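Side-chain contacts in dihydrocoumarin hydrolase, AncDHCH1 (Pseudomonas sp., PDB 6C2C), which probably hydrolyses lactones such as dihydrocoumarin at a two-zinc centre, as a reconstructed ancestral relative of methyl-parathion hydrolase: residues A[48-51]-A[52-55]; A[253-256]-A[257-261]; A[127-130]-A[131-134]; A[185-188]-A[189-193]. All blocks are in the same frame, centred on the assembly; numbering follows the deposited sequence.

Interaction 1. Residues A[48-51]-A[52-55]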
loop_
_atom_site.group_PDB
_atom_site.type_symbol
_atom_site.label_atom_id
_atom_site.label_comp_id
_atom_site.label_asym_id
_atom_site.label_seq_id
_atom_site.Cartn_x
_atom_site.Cartn_y
_atom_site.Cartn_z
ATOM N N PRO A 48 17.915 -13.154 11.793
ATOM C CA PRO A 48 19.071 -12.454 12.364
ATOM C C PRO A 48 19.500 -11.310 11.464
ATOM O O PRO A 48 19.472 -11.466 10.232
ATOM C CB PRO A 48 20.151 -13.545 12.452
ATOM C CG PRO A 48 19.409 -14.871 12.363
ATOM C CD PRO A 48 18.168 -14.571 11.499
ATOM N N PRO A 49 19.826 -10.144 12.050
ATOM C CA PRO A 49 20.284 -8.979 11.259
ATOM C C PRO A 49 21.345 -9.290 10.225
ATOM O O PRO A 49 21.306 -8.724 9.119
ATOM C CB PRO A 49 20.814 -8.012 12.329
ATOM C CG PRO A 49 20.092 -8.364 13.536
ATOM C CD PRO A 49 19.742 -9.811 13.479
ATOM N N ALA A 50 22.288 -10.184 10.527
ATOM C CA ALA A 50 23.328 -10.487 9.551
ATOM C C ALA A 50 22.764 -11.068 8.255
ATOM O O ALA A 50 23.291 -10.779 7.163
ATOM C CB ALA A 50 24.349 -11.455 10.160
ATOM N N LYS A 51 21.717 -11.908 8.339
ATOM C CA LYS A 51 21.123 -12.450 7.117
ATOM C C LYS A 51 20.441 -11.344 6.323
ATOM O O LYS A 51 20.513 -11.319 5.085
ATOM C CB LYS A 51 20.106 -13.539 7.438
ATOM C CG LYS A 51 20.739 -14.844 7.828
ATOM C CD LYS A 51 19.778 -15.977 7.639
ATOM C CE LYS A 51 19.561 -16.220 6.168
ATOM N NZ LYS A 51 18.582 -17.321 5.967
ATOM N N THR A 52 19.744 -10.453 7.029
ATOM C CA THR A 52 19.124 -9.316 6.367
ATOM C C THR A 52 20.182 -8.427 5.741
ATOM O O THR A 52 20.055 -8.009 4.583
ATOM C CB THR A 52 18.293 -8.531 7.387
ATOM O OG1 THR A 52 17.178 -9.341 7.765
ATOM C CG2 THR A 52 17.817 -7.163 6.795
ATOM N N GLN A 53 21.247 -8.141 6.504
ATOM C CA GLN A 53 22.319 -7.293 5.982
ATOM C C GLN A 53 22.914 -7.898 4.727
ATOM O O GLN A 53 23.078 -7.220 3.700
ATOM C CB GLN A 53 23.409 -7.136 7.047
ATOM C CG GLN A 53 23.161 -5.979 8.028
ATOM C CD GLN A 53 23.594 -6.229 9.491
ATOM O OE1 GLN A 53 24.428 -7.121 9.816
ATOM N NE2 GLN A 53 22.976 -5.458 10.398
ATOM N N SER A 54 23.202 -9.198 4.746
ATOM C CA SER A 54 23.726 -9.832 3.545
ATOM C C SER A 54 22.750 -9.733 2.368
ATOM O O SER A 54 23.169 -9.442 1.238
ATOM C CB SER A 54 24.134 -11.268 3.872
ATOM O OG SER A 54 23.026 -12.074 4.176
ATOM N N ALA A 55 21.452 -9.958 2.600
ATOM C CA ALA A 55 20.477 -9.857 1.507
ATOM C C ALA A 55 20.411 -8.438 0.952
ATOM O O ALA A 55 20.362 -8.239 -0.272
ATOM C CB ALA A 55 19.094 -10.309 2.007
#

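Interaction 2. Residues A[253-256]-A[257-261]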
loop_
_atom_site.group_PDB
_atom_site.type_symbol
_atom_site.label_atom_id
_atom_site.label_comp_id
_atom_site.label_asym_id
_atom_site.label_seq_id
_atom_site.Cartn_x
_atom_site.Cartn_y
_atom_site.Cartn_z
ATOM N N ALA A 253 2.164 -17.609 4.945
ATOM C CA ALA A 253 1.358 -18.480 4.105
ATOM C C ALA A 253 0.650 -17.699 3.016
ATOM O O ALA A 253 0.591 -18.159 1.871
ATOM C CB ALA A 253 0.325 -19.223 4.953
ATOM N N GLU A 254 0.090 -16.530 3.353
ATOM C CA GLU A 254 -0.638 -15.743 2.343
ATOM C C GLU A 254 0.313 -15.171 1.299
ATOM O O GLU A 254 -0.037 -15.089 0.104
ATOM C CB GLU A 254 -1.440 -14.620 3.033
ATOM C CG GLU A 254 -2.629 -15.221 3.799
ATOM C CD GLU A 254 -3.698 -15.879 2.896
ATOM O OE1 GLU A 254 -3.786 -15.686 1.652
ATOM O OE2 GLU A 254 -4.518 -16.639 3.460
ATOM N N ARG A 255 1.505 -14.746 1.730
ATOM C CA ARG A 255 2.476 -14.232 0.761
ATOM C C ARG A 255 2.890 -15.345 -0.206
ATOM O O ARG A 255 2.914 -15.149 -1.442
ATOM C CB ARG A 255 3.685 -13.637 1.482
ATOM C CG ARG A 255 4.870 -13.372 0.546
ATOM C CD ARG A 255 5.985 -12.628 1.240
ATOM N NE ARG A 255 6.358 -13.198 2.566
ATOM C CZ ARG A 255 5.933 -12.711 3.739
ATOM N NH1 ARG A 255 6.339 -13.323 4.865
ATOM N NH2 ARG A 255 5.049 -11.688 3.820
ATOM N N LYS A 256 3.231 -16.520 0.339
ATOM C CA LYS A 256 3.612 -17.653 -0.523
ATOM C C LYS A 256 2.506 -17.991 -1.529
ATOM O O LYS A 256 2.776 -18.182 -2.737
ATOM C CB LYS A 256 3.965 -18.858 0.372
ATOM C CG LYS A 256 4.375 -20.088 -0.457
ATOM C CD LYS A 256 5.419 -19.733 -1.597
ATOM C CE LYS A 256 5.830 -21.011 -2.296
ATOM N NZ LYS A 256 4.616 -21.912 -2.284
ATOM N N LYS A 257 1.249 -18.014 -1.067
ATOM C CA LYS A 257 0.120 -18.323 -1.943
ATOM C C LYS A 257 0.016 -17.287 -3.071
ATOM O O LYS A 257 -0.168 -17.622 -4.243
ATOM C CB LYS A 257 -1.146 -18.337 -1.098
ATOM C CG LYS A 257 -2.326 -18.694 -1.873
ATOM C CD LYS A 257 -3.563 -18.912 -0.996
ATOM C CE LYS A 257 -4.669 -19.527 -1.862
ATOM N NZ LYS A 257 -4.656 -19.045 -3.323
ATOM N N ALA A 258 0.126 -16.004 -2.705
ATOM C CA ALA A 258 0.000 -14.924 -3.689
ATOM C C ALA A 258 1.134 -14.959 -4.708
ATOM O O ALA A 258 0.898 -14.739 -5.895
ATOM C CB ALA A 258 -0.003 -13.564 -2.958
ATOM N N PHE A 259 2.365 -15.187 -4.253
ATOM C CA PHE A 259 3.492 -15.262 -5.195
ATOM C C PHE A 259 3.346 -16.462 -6.112
ATOM O O PHE A 259 3.530 -16.353 -7.333
ATOM C CB PHE A 259 4.835 -15.343 -4.446
ATOM C CG PHE A 259 5.255 -14.049 -3.735
ATOM C CD1 PHE A 259 4.445 -12.909 -3.821
ATOM C CD2 PHE A 259 6.411 -14.010 -2.937
ATOM C CE1 PHE A 259 4.802 -11.691 -3.178
ATOM C CE2 PHE A 259 6.780 -12.808 -2.294
ATOM C CZ PHE A 259 5.942 -11.660 -2.435
ATOM N N ALA A 260 2.994 -17.616 -5.554
ATOM C CA ALA A 260 2.798 -18.781 -6.403
ATOM C C ALA A 260 1.673 -18.552 -7.410
ATOM O O ALA A 260 1.825 -18.856 -8.608
ATOM C CB ALA A 260 2.496 -20.004 -5.549
ATOM N N ASP A 261 0.567 -17.941 -6.984
ATOM C CA ASP A 261 -0.540 -17.727 -7.912
ATOM C C ASP A 261 -0.156 -16.727 -9.006
ATOM O O ASP A 261 -0.546 -16.895 -10.161
ATOM C CB ASP A 261 -1.793 -17.262 -7.149
ATOM C CG ASP A 261 -2.418 -18.364 -6.247
ATOM O OD1 ASP A 261 -2.080 -19.565 -6.377
ATOM O OD2 ASP A 261 -3.273 -18.009 -5.399
#

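Interaction 3. Residues A[127-130]-A[131-134]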
loop_
_atom_site.group_PDB
_atom_site.type_symbol
_atom_site.label_atom_id
_atom_site.label_comp_id
_atom_site.label_asym_id
_atom_site.label_seq_id
_atom_site.Cartn_x
_atom_site.Cartn_y
_atom_site.Cartn_z
ATOM N N GLY A 127 -4.730 8.676 5.267
ATOM C CA GLY A 127 -5.190 9.581 4.221
ATOM C C GLY A 127 -6.694 9.780 4.172
ATOM O O GLY A 127 -7.151 10.740 3.524
ATOM N N LEU A 128 -7.467 8.946 4.862
ATOM C CA LEU A 128 -8.919 9.163 4.843
ATOM C C LEU A 128 -9.356 10.442 5.533
ATOM O O LEU A 128 -10.484 10.864 5.302
ATOM C CB LEU A 128 -9.618 7.994 5.552
ATOM C CG LEU A 128 -9.602 6.710 4.749
ATOM C CD1 LEU A 128 -10.014 5.595 5.724
ATOM C CD2 LEU A 128 -10.557 6.787 3.547
ATOM N N MET A 129 -8.594 10.954 6.500
ATOM C CA MET A 129 -9.101 12.010 7.359
ATOM C C MET A 129 -8.189 13.230 7.309
ATOM O O MET A 129 -6.960 13.113 7.215
ATOM C CB MET A 129 -9.264 11.490 8.835
ATOM C CG MET A 129 -9.929 12.511 9.761
ATOM S SD MET A 129 -8.620 13.567 10.499
ATOM C CE MET A 129 -8.196 12.575 11.924
ATOM N N ALA A 130 -8.813 14.413 7.307
ATOM C CA ALA A 130 -8.057 15.638 7.517
ATOM C C ALA A 130 -8.936 16.568 8.317
ATOM O O ALA A 130 -10.081 16.809 7.924
ATOM C CB ALA A 130 -7.650 16.281 6.184
ATOM N N ASN A 131 -8.411 17.060 9.442
ATOM C CA ASN A 131 -9.112 18.075 10.233
ATOM C C ASN A 131 -10.397 17.508 10.842
ATOM O O ASN A 131 -11.414 18.198 10.953
ATOM C CB ASN A 131 -9.407 19.317 9.370
ATOM C CG ASN A 131 -8.339 20.413 9.499
ATOM O OD1 ASN A 131 -7.176 20.147 9.847
ATOM N ND2 ASN A 131 -8.739 21.657 9.214
ATOM N N GLU A 132 -10.361 16.242 11.244
ATOM C CA GLU A 132 -11.506 15.510 11.798
ATOM C C GLU A 132 -12.642 15.336 10.797
ATOM O O GLU A 132 -13.738 14.903 11.188
ATOM C CB GLU A 132 -12.062 16.150 13.094
ATOM C CG GLU A 132 -11.298 15.740 14.355
ATOM C CD GLU A 132 -9.844 16.111 14.248
ATOM O OE1 GLU A 132 -9.582 17.336 14.118
ATOM O OE2 GLU A 132 -8.966 15.203 14.265
ATOM N N GLN A 133 -12.402 15.622 9.517
ATOM C CA GLN A 133 -13.404 15.464 8.476
ATOM C C GLN A 133 -12.984 14.400 7.465
ATOM O O GLN A 133 -11.807 14.079 7.345
ATOM C CB GLN A 133 -13.624 16.781 7.752
ATOM C CG GLN A 133 -14.031 17.904 8.680
ATOM C CD GLN A 133 -15.294 18.523 8.179
ATOM O OE1 GLN A 133 -16.393 18.101 8.542
ATOM N NE2 GLN A 133 -15.148 19.448 7.230
ATOM N N ALA A 134 -13.962 13.873 6.760
ATOM C CA ALA A 134 -13.651 12.980 5.642
ATOM C C ALA A 134 -12.898 13.734 4.552
ATOM O O ALA A 134 -13.438 14.676 3.957
ATOM C CB ALA A 134 -14.948 12.368 5.077
#

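Interaction 4. Residues A[185-188]-A[189-193]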
loop_
_atom_site.group_PDB
_atom_site.type_symbol
_atom_site.label_atom_id
_atom_site.label_comp_id
_atom_site.label_asym_id
_atom_site.label_seq_id
_atom_site.Cartn_x
_atom_site.Cartn_y
_atom_site.Cartn_z
ATOM N N LYS A 185 -18.729 0.678 4.885
ATOM C CA LYS A 185 -19.507 -0.491 4.478
ATOM C C LYS A 185 -18.589 -1.720 4.502
ATOM O O LYS A 185 -17.826 -1.968 3.538
ATOM C CB LYS A 185 -20.105 -0.237 3.081
ATOM C CG LYS A 185 -21.052 -1.380 2.663
ATOM C CD LYS A 185 -21.673 -1.064 1.272
ATOM C CE LYS A 185 -22.509 -2.198 0.748
ATOM N NZ LYS A 185 -23.170 -1.708 -0.538
ATOM N N PRO A 186 -18.605 -2.533 5.552
ATOM C CA PRO A 186 -17.671 -3.669 5.630
ATOM C C PRO A 186 -18.102 -4.740 4.659
ATOM O O PRO A 186 -19.206 -4.748 4.095
ATOM C CB PRO A 186 -17.794 -4.193 7.078
ATOM C CG PRO A 186 -19.201 -3.733 7.490
ATOM C CD PRO A 186 -19.439 -2.406 6.765
ATOM N N PHE A 187 -17.179 -5.642 4.422
ATOM C CA PHE A 187 -17.475 -6.913 3.760
ATOM C C PHE A 187 -16.816 -8.008 4.576
ATOM O O PHE A 187 -16.003 -7.747 5.489
ATOM C CB PHE A 187 -16.986 -6.906 2.285
ATOM C CG PHE A 187 -15.520 -6.538 2.151
ATOM C CD1 PHE A 187 -14.542 -7.532 2.369
ATOM C CD2 PHE A 187 -15.110 -5.233 1.844
ATOM C CE1 PHE A 187 -13.123 -7.247 2.350
ATOM C CE2 PHE A 187 -13.702 -4.965 1.750
ATOM C CZ PHE A 187 -12.753 -5.925 1.990
ATOM N N SER A 188 -17.188 -9.253 4.275
ATOM C CA SER A 188 -16.657 -10.406 4.993
ATOM C C SER A 188 -16.001 -11.339 3.989
ATOM O O SER A 188 -16.683 -12.029 3.235
ATOM C CB SER A 188 -17.768 -11.139 5.773
ATOM O OG SER A 188 -18.142 -10.378 6.880
ATOM N N GLY A 189 -14.667 -11.347 3.984
ATOM C CA GLY A 189 -13.924 -12.230 3.112
ATOM C C GLY A 189 -14.200 -11.945 1.629
ATOM O O GLY A 189 -14.522 -10.815 1.213
ATOM N N ASN A 190 -14.118 -13.005 0.812
ATOM C CA ASN A 190 -14.153 -12.839 -0.653
ATOM C C ASN A 190 -15.470 -12.211 -1.076
ATOM O O ASN A 190 -16.533 -12.779 -0.821
ATOM C CB ASN A 190 -14.016 -14.186 -1.374
ATOM C CG ASN A 190 -12.726 -14.885 -1.080
ATOM O OD1 ASN A 190 -11.723 -14.261 -0.759
ATOM N ND2 ASN A 190 -12.737 -16.241 -1.244
ATOM N N THR A 191 -15.402 -11.065 -1.769
ATOM C CA THR A 191 -16.593 -10.261 -2.048
ATOM C C THR A 191 -16.460 -9.543 -3.385
ATOM O O THR A 191 -15.437 -8.893 -3.629
ATOM C CB THR A 191 -16.812 -9.232 -0.911
ATOM O OG1 THR A 191 -16.944 -9.949 0.342
ATOM C CG2 THR A 191 -18.117 -8.432 -1.151
ATOM N N ASP A 192 -17.532 -9.512 -4.169
ATOM C CA ASP A 192 -17.532 -8.723 -5.395
ATOM C C ASP A 192 -17.809 -7.308 -4.870
ATOM O O ASP A 192 -18.701 -7.130 -4.041
ATOM C CB ASP A 192 -18.641 -9.177 -6.338
ATOM C CG ASP A 192 -18.333 -10.503 -7.005
ATOM O OD1 ASP A 192 -17.221 -11.032 -6.793
ATOM O OD2 ASP A 192 -19.201 -11.015 -7.743
ATOM N N LEU A 193 -17.065 -6.304 -5.333
ATOM C CA LEU A 193 -17.237 -4.961 -4.818
ATOM C C LEU A 193 -17.921 -4.059 -5.834
ATOM O O LEU A 193 -18.991 -3.485 -5.551
ATOM C CB LEU A 193 -15.878 -4.352 -4.394
ATOM C CG LEU A 193 -15.242 -5.187 -3.269
ATOM C CD1 LEU A 193 -13.833 -4.612 -2.958
ATOM C CD2 LEU A 193 -16.094 -5.119 -2.004
HETATM O O HOH W 1 -19.000 -9.885 2.216
#

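Interaction 1. Residues A[48-51]-A[52-55]
Pro49 and Gln53 close the first turn of helix 49-58, with Pro48 at the N-cap position, and the contact divides into a closely bonded backbone and a looser outer surface. Along the backbone, Gln53 N donates to Pro49 O over a short 2.7 Å. Ser54 N follows with Ala50 O at 2.9 Å. The very start is slacker, since Thr52 N reaches Pro48 O only over a weak 3.4 Å. Two successive prolines are tolerated here because the opening residues of a helix have no earlier turn to which an N-H must donate. Thr52 is the buried residue of the group, and its OG1 is hydrogen-bonded to Gln47 NE2, just before the helix.

Toward solvent the grip is weaker. The Gln53 chain bends at chi2 (144°), which folds its amide back over the N-terminal turn: Gln53 CD sits 3.4 Å from Pro49 O, while the OE1 and NE2 ends of the same amide pass Ala50 CA and Pro49 CB. These are van der Waals touches. Lys51 is exposed as well, and beyond CB its chain leads away from the following turn.

The tight side shows again at Lys51 O, which accepts from both Ala55 N and the Ser54 hydroxyl. With chi1 at 67°, the Ser54 oxygen is wedged between its own backbone N and carbonyl carbon, turned back toward the preceding turn. From there Ser54 OG donates to Lys51 O at 2.8 Å, standing 36° above that carbonyl plane, on the same face as Ala55 N.

Interaction 2. Residues A[253-256]-A[257-261]
Ala253 to Lys257, Glu254 to Ala258, Arg255 to Phe259 and Lys256 to Ala260 are each joined by a backbone hydrogen bond of regular alpha-helical type, carbonyl to the amide four residues on, within helix 248-265. On the buried side Arg255 and Phe259 run side by side in the same direction. Arg255 CG, anti to the backbone N (chi1 167°), lies over one face of the Phe259 ring, offset toward its rim and 3.7 Å from the centroid, a CH-pi contact. Arg255 CD follows the same ring, 3.6 Å from Phe259 CE2. The chain then bends at chi3, which turns the guanidinium to 57° from the ring plane, and it is the aliphatic stem, CG and CD, that meets the ring. The charged end goes elsewhere: Arg255 NH2 bonds to Leu227 O and NE to Pro238 O. Around the Phe259 ring, Phe235 meets it at a shallow angle and Tyr289 edge-to-face.

The outer side is looser and carries charge. Lys257 stretches out before a bend at its last torsion, passing Glu254 with CD 4.2 Å from Glu254 OE1. Lys257 NZ makes a salt bridge to Asp261 OD2 at 2.7 Å, on that oxygen's syn lone pair, though Asp261 is modelled in two conformers and the pairing may hold in one of them alone.

The chemistry implies a division of labour. Lys257 can pair one turn ahead with Asp261, while Glu254 OE1 stays 6.1 Å from Lys257 NZ and probably contributes just a longer-range attraction. Arg255 grips the carbonyl next to Asp226, a ligand of both zinc ions, and so probably helps fix that loop from the second shell.

Interaction 3. Residues A[127-130]-A[131-134]
Met129 reaches across to Glu132 at the tip of a tight beta hairpin with a two-residue loop, strands 129-130 and 133-134, whose type I' turn runs from Ala130 to Gln133. Glu132 N donates to Met129 SD at 3.3 Å, a weak and bent bond (140° at the hydrogen). Beyond the sulfur, Met129 CE lies 3.6 Å from Glu132 OE2, the two side chains lying alongside each other. Met129 CG is close to Gln133 O at 3.4 Å. With CG anti to the backbone N (chi1 -174°) and the chain bent at both later torsions, the thioether curls over the turn instead of extending past it.

The next shell is the pair of backbone hydrogen bonds that holds Ala130 against Gln133. Ala130 N donates to Gln133 O at 3.0 Å. The return bond, from Gln133 N to Ala130 O, is 3.1 Å long. Met129 CA adds a C-H...O contact to Gln133 O, so this oxygen is met by two neighbouring hydrogens. Between the strands, Asn131 and Glu132 both take positive phi, the left-handed conformation that a type I' turn requires. Met129 and Ala134 form the non-hydrogen-bonded pair that follows, their side chains diverging.

Farther out, Leu128 O accepts from Tyr178 OH, and Leu128 also pairs by backbone with Ala135. The hairpin follows helix 122-125, which carries the zinc ligands Asp123 and His124, and lies against helix 162-180, with Leu128 on Leu175, Met129 on Ala173 and Pro177, and Ala134 on Tyr178.

Interaction 4. Residues A[185-188]-A[189-193]
Phe187 presents a ring whose partners in 189-193 all approach at a slant, neither squarely over a face nor squarely at an edge. Its two ortho carbons meet different chemistry: CD1 is 3.5 Å from Gly189 O, while CD2 touches Leu193 CD2 at 4.0 Å, the two side chains crossing at about a right angle. Thr191 packs nearer the root of the side chain, its OG1 being 3.6 Å from Phe187 CB and its CG2 3.9 Å from the same carbon. The first torsion of Phe187 (chi1 54°) sets CG between the backbone N and the carbonyl carbon, which swings the ring toward the returning chain. Farther round, Ala199, Thr210, Tyr212 and Arg142 also touch this buried phenylalanine.

The turn itself pivots on Gly189, which has positive phi and whose N is held by Asp144 OD2. Before it, Lys185 and Phe187 make backbone hydrogen bonds to Val141, in edge strand 140-142, and Ala143, just after it. After the turn the chain enters strand 191-194, where Thr191 pairs with Ala199 of strand 197-201. The contact therefore links the margins of the two sheets of the metallo-beta-lactamase sandwich.

On the polar side Thr191 OG1 donates to Gly189 O at 2.7 Å, from 48° above the carbonyl plane. A water spans the turn, accepting from Ser188 N at 2.8 Å and donating to Thr191 OG1 at 2.8 Å. The chemistry implies a directed chain of hydrogen bonds, amide to water to hydroxyl to carbonyl, in which the threonine hydroxyl serves as acceptor and donor at once and the main chain of the turn is tied together through it.

Along the chain the contacts come in the order interaction 1, interaction 3, interaction 4, interaction 2, in series, with none nested or crossed and none touching another. Interaction 1 opens helix 49-58, on the opposite side of the chain's centre from both 3 and 4. Interaction 3 closes the hairpin loop after helix 122-125 and sets it on helix 162-180. Interaction 4 closes the turn beyond that helix, where the chain passes from alongside edge strand 140-142 of the first sheet to strand 191-194 of the second. Interaction 2 lies in helix 248-265, packed against strand 288-293; its nearest atoms are about 8 Å from interaction 4.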